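Local coordinates for protein hydrolase, HAD superfamily, subfamily III A (Legionella pneumophila, PDB 3N1U) that probably hydrolyses 3-deoxy-D-manno-octulosonate 8-phosphate to 3-deoxy-D-manno-octulosonate and inorganic phosphate in lipopolysaccharide biosynthesis, with magnesium as cofactor, at residues 68-73 with 91-96. Sequence-based numbering, arbitrary orientation.
Sequences ITTAQN and GQVDKR
Gln-92 N donates an almost straight hydrogen bond to Thr-69 O (2.8 Å, 172° at the hydrogen), and Gly-91 N gives another to Ala-71 O. Between them Gly-91 CA turns a C-H toward Thr-70 O at 3.2 Å. The hydroxyl of Thr-70 then reverses the direction of donation: OG1, anti to its own carbonyl carbon (chi1 -55°), gives a hydrogen bond to Gln-92 O at 2.7 Å. A water bridges the same OG1 to Val-93 O, donating to both. Within 68-73, Thr-69 OG1 accepts from Ala-71 N, forming an ST turn.

The two loops follow neighbouring parallel strands, 64-68 and 87-89, of the Rossmann-like HAD core, at the end of the sheet that carries the metal site. Lys-95 reaches into this site: its chain, extended beyond CG, lets NZ donate a hydrogen bond to Ile-68 O (3.2 Å) from above the carbonyl plane. NZ also forms salt bridges with the calcium ligand Asp-25 and with Asp-122 and a hydrogen bond with Tyr-115 OH; a second water links NZ to Thr-70 N.

Ile-68 CG2 packs against the methylenes of Lys-95, 3.8 Å from Lys-95 CG, the two side chains running in opposite directions, with Leu-125 touching both. Gln-72 CG rests on Gly-91 CA at 3.4 Å, and the CG2 methyls of Thr-70 and Val-93 meet at 4.0 Å beside the C-terminal residues Tyr-180 and Gln-183 of a neighbouring subunit.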
# COMPACT_ATOMS: atom_id res chain seq x y z
N ILE A 68 3.72 -20.52 12.86
CA ILE A 68 2.63 -20.79 13.81
C ILE A 68 1.65 -19.62 13.64
O ILE A 68 1.99 -18.45 13.88
CB ILE A 68 3.08 -20.88 15.30
CG1 ILE A 68 4.15 -21.95 15.48
CG2 ILE A 68 1.85 -21.13 16.23
CD1 ILE A 68 4.70 -22.09 16.93
N THR A 69 0.45 -19.95 13.20
CA THR A 69 -0.51 -18.89 12.85
C THR A 69 -1.91 -19.19 13.40
O THR A 69 -2.28 -20.38 13.55
CB THR A 69 -0.59 -18.67 11.29
OG1 THR A 69 -1.56 -17.65 11.03
CG2 THR A 69 -1.05 -19.94 10.58
N THR A 70 -2.66 -18.10 13.67
CA THR A 70 -4.10 -18.20 13.93
C THR A 70 -4.92 -18.37 12.64
O THR A 70 -6.01 -18.98 12.66
CB THR A 70 -4.59 -16.99 14.76
OG1 THR A 70 -3.78 -16.90 15.95
CG2 THR A 70 -6.11 -17.13 15.17
N ALA A 71 -4.38 -17.87 11.52
CA ALA A 71 -5.04 -18.01 10.21
C ALA A 71 -5.32 -19.51 9.94
O ALA A 71 -4.54 -20.37 10.33
CB ALA A 71 -4.17 -17.38 9.06
N GLN A 72 -6.46 -19.80 9.31
CA GLN A 72 -6.87 -21.17 8.98
C GLN A 72 -7.08 -21.36 7.48
O GLN A 72 -7.30 -22.45 7.01
CB GLN A 72 -8.20 -21.51 9.66
CG GLN A 72 -8.10 -21.84 11.15
CD GLN A 72 -9.41 -22.25 11.79
OE1 GLN A 72 -10.48 -21.73 11.45
NE2 GLN A 72 -9.34 -23.20 12.74
N ASN A 73 -7.05 -20.28 6.72
CA ASN A 73 -7.50 -20.41 5.33
C ASN A 73 -6.42 -21.04 4.41
O ASN A 73 -5.25 -21.12 4.78
CB ASN A 73 -7.98 -19.04 4.82
CG ASN A 73 -6.88 -18.00 4.92
OD1 ASN A 73 -6.01 -17.96 4.08
ND2 ASN A 73 -6.88 -17.20 5.99
N GLY A 91 -4.58 -22.13 12.60
CA GLY A 91 -5.72 -22.06 13.53
C GLY A 91 -5.35 -22.03 14.99
O GLY A 91 -6.16 -22.42 15.82
N GLN A 92 -4.12 -21.60 15.34
CA GLN A 92 -3.67 -21.69 16.76
C GLN A 92 -3.99 -20.36 17.37
O GLN A 92 -3.39 -19.34 16.97
CB GLN A 92 -2.14 -21.94 16.84
CG GLN A 92 -1.70 -23.23 16.06
CD GLN A 92 -2.36 -24.50 16.65
OE1 GLN A 92 -2.19 -24.82 17.82
NE2 GLN A 92 -3.13 -25.22 15.81
N VAL A 93 -4.96 -20.33 18.28
CA VAL A 93 -5.41 -19.07 18.88
C VAL A 93 -4.47 -18.75 20.04
O VAL A 93 -3.93 -17.64 20.12
CB VAL A 93 -6.86 -19.17 19.39
CG1 VAL A 93 -7.15 -18.05 20.40
CG2 VAL A 93 -7.84 -19.16 18.21
N ASP A 94 -4.32 -19.72 20.94
CA ASP A 94 -3.20 -19.74 21.88
C ASP A 94 -2.11 -20.60 21.21
O ASP A 94 -2.39 -21.74 20.82
CB ASP A 94 -3.60 -20.35 23.23
CG ASP A 94 -2.55 -20.10 24.32
OD1 ASP A 94 -1.42 -20.62 24.21
OD2 ASP A 94 -2.87 -19.40 25.30
N LYS A 95 -0.89 -20.04 21.11
CA LYS A 95 0.22 -20.60 20.30
C LYS A 95 1.22 -21.46 21.11
O LYS A 95 2.11 -22.09 20.52
CB LYS A 95 0.97 -19.47 19.60
CG LYS A 95 0.08 -18.68 18.58
CD LYS A 95 0.91 -17.70 17.75
CE LYS A 95 0.05 -17.11 16.59
NZ LYS A 95 0.85 -16.16 15.78
N ARG A 96 1.06 -21.47 22.43
CA ARG A 96 2.05 -22.14 23.32
C ARG A 96 2.14 -23.62 23.01
O ARG A 96 3.22 -24.20 22.99
CB ARG A 96 1.70 -21.90 24.80
CG ARG A 96 1.91 -20.41 25.20
CD ARG A 96 1.50 -20.14 26.64
NE ARG A 96 0.06 -20.25 26.83
CZ ARG A 96 -0.54 -20.41 28.01
NH1 ARG A 96 0.18 -20.50 29.13
NH2 ARG A 96 -1.86 -20.49 28.06
O HOH W 1 -1.67 -15.43 14.43
O HOH W 2 -4.57 -15.62 18.14